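Local coordinates for nadph-flavin oxidoreductase (PDB 1BKJ), which catalyses the NADPH-dependent reduction of FMN to FMNH2, working as a homodimer that supplies reduced flavin to luciferase for bioluminescence, at the interface of chains A and B. Coordinates in Å, arbitrary orientation; residue numbers count along the deposited sequence, not the author numbering. Chains: chain A/B, Nadph-flavin oxidoreductase.

The interface of chains A and B. Residues chain A 221-224, 226; chain B 94, 97.
Just past helix 212-220, the chain A backbone at A:Ala221 keeps a near-helical turn (phi/psi -72/-23°) and then opens through A:Gly222 into an extended run at A:Glu223 and A:Ser224 that lies over B:Gln94 and B:Phe97. These two residues belong to the loop leading into helix 98-121 of chain B, and the patch is one of two symmetry-related copies in the homodimer interface. B:Gln94 reaches across with its carboxamide: CG stands anti to its own carbonyl carbon and the chain continues extended (chi2 -178°), which brings NE2 within 3.0 Å of A:Ala221 O. In this hydrogen bond the acceptor lies close to the amide plane of the glutamine, while the donor sits well above the carbonyl plane of A:Ala221 and off its lone pairs. The same NE2 approaches A:Gly222 O to 3.4 Å, not a hydrogen bond. Beside it, the phenyl ring of B:Phe97 turns one face to the extended backbone, with A:Ser224 N 3.8 Å above the ring plane and displaced toward the rim; B:Phe97 CB lies 3.6 Å from A:Ser224 O. From that same side, A:Glu223 CB and CG come down past the ring tip, each 3.9 Å from B:Phe97 CZ; the carboxylate beyond is turned almost perpendicular to the ring. Next to CZ, CE1 touches CB of A:Pro226 at 4.0 Å, the proline standing outside the ring edge. Between glutamine and phenylalanine a water joins the two subunits, bonded to the carbonyl oxygens A:Gly222 O and B:Gln94 O. It also bonds the hydroxyl of A:Ser224, whose OG lies 2.8 Å from the water oxygen.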
ATOM      1  N   ALA A 221      -7.429  -9.531  20.319  1.00 23.61           N
ATOM      2  CA  ALA A 221      -7.777  -9.471  21.749  1.00 24.22           C
ATOM      3  C   ALA A 221      -6.501  -9.475  22.607  1.00 24.59           C
ATOM      4  O   ALA A 221      -6.498  -9.011  23.756  1.00 25.06           O
ATOM      5  CB  ALA A 221      -8.676 -10.647  22.129  1.00 25.06           C
ATOM      6  N   GLY A 222      -5.419  -9.997  22.031  1.00 24.60           N
ATOM      7  CA  GLY A 222      -4.132 -10.030  22.704  1.00 24.54           C
ATOM      8  C   GLY A 222      -3.298  -8.876  22.180  1.00 24.69           C
ATOM      9  O   GLY A 222      -3.841  -7.961  21.564  1.00 25.32           O
ATOM     10  N   GLU A 223      -1.990  -8.909  22.427  1.00 24.88           N
ATOM     11  CA  GLU A 223      -1.068  -7.867  21.964  1.00 24.51           C
ATOM     12  C   GLU A 223      -0.632  -8.128  20.523  1.00 23.16           C
ATOM     13  O   GLU A 223      -0.451  -9.289  20.115  1.00 23.99           O
ATOM     14  CB  GLU A 223       0.189  -7.800  22.838  1.00 26.90           C
ATOM     15  CG  GLU A 223      -0.021  -7.459  24.304  1.00 30.57           C
ATOM     16  CD  GLU A 223       1.306  -7.216  25.021  1.00 33.55           C
ATOM     17  OE1 GLU A 223       2.139  -8.156  25.105  1.00 35.01           O
ATOM     18  OE2 GLU A 223       1.523  -6.073  25.489  1.00 35.79           O
ATOM     19  N   SER A 224      -0.471  -7.047  19.763  1.00 21.00           N
ATOM     20  CA  SER A 224      -0.052  -7.135  18.372  1.00 19.11           C
ATOM     21  C   SER A 224       1.322  -6.525  18.197  1.00 18.23           C
ATOM     22  O   SER A 224       1.441  -5.301  18.049  1.00 18.29           O
ATOM     23  CB  SER A 224      -1.044  -6.417  17.450  1.00 18.38           C
ATOM     24  OG  SER A 224      -2.260  -7.128  17.321  1.00 18.83           O
ATOM     25  N   PRO A 226       4.103  -5.605  20.135  1.00 16.64           N
ATOM     26  CA  PRO A 226       4.417  -4.390  20.908  1.00 16.30           C
ATOM     27  C   PRO A 226       5.782  -3.703  20.717  1.00 15.72           C
ATOM     28  O   PRO A 226       5.932  -2.527  21.070  1.00 16.41           O
ATOM     29  CB  PRO A 226       4.187  -4.842  22.351  1.00 16.86           C
ATOM     30  CG  PRO A 226       4.538  -6.278  22.307  1.00 17.80           C
ATOM     31  CD  PRO A 226       3.868  -6.741  21.045  1.00 16.75           C
TER
ATOM     32  N   GLN B  94      -7.936  -4.922  20.974  1.00 22.71           N
ATOM     33  CA  GLN B  94      -6.997  -3.837  21.258  1.00 22.69           C
ATOM     34  C   GLN B  94      -6.502  -3.354  19.882  1.00 22.01           C
ATOM     35  O   GLN B  94      -5.697  -4.032  19.238  1.00 22.05           O
ATOM     36  CB  GLN B  94      -5.843  -4.341  22.138  1.00 23.09           C
ATOM     37  CG  GLN B  94      -6.269  -4.809  23.526  1.00 24.56           C
ATOM     38  CD  GLN B  94      -5.101  -5.252  24.379  1.00 25.73           C
ATOM     39  OE1 GLN B  94      -4.407  -4.433  24.968  1.00 27.52           O
ATOM     40  NE2 GLN B  94      -4.887  -6.556  24.460  1.00 26.51           N
ATOM     41  N   PHE B  97      -2.255  -0.569  18.889  1.00 16.39           N
ATOM     42  CA  PHE B  97      -0.844  -0.870  18.598  1.00 15.16           C
ATOM     43  C   PHE B  97      -0.438  -0.338  17.215  1.00 14.30           C
ATOM     44  O   PHE B  97      -1.186  -0.513  16.243  1.00 13.88           O
ATOM     45  CB  PHE B  97      -0.606  -2.385  18.677  1.00 15.37           C
ATOM     46  CG  PHE B  97      -0.614  -2.934  20.083  1.00 15.53           C
ATOM     47  CD1 PHE B  97       0.533  -2.829  20.903  1.00 15.79           C
ATOM     48  CD2 PHE B  97      -1.771  -3.553  20.604  1.00 15.69           C
ATOM     49  CE1 PHE B  97       0.534  -3.334  22.230  1.00 16.65           C
ATOM     50  CE2 PHE B  97      -1.791  -4.067  21.935  1.00 16.14           C
ATOM     51  CZ  PHE B  97      -0.633  -3.956  22.746  1.00 16.19           C
TER
HETATM   52  O   HOH W   1      -3.876  -6.151  19.352  1.00 14.74           O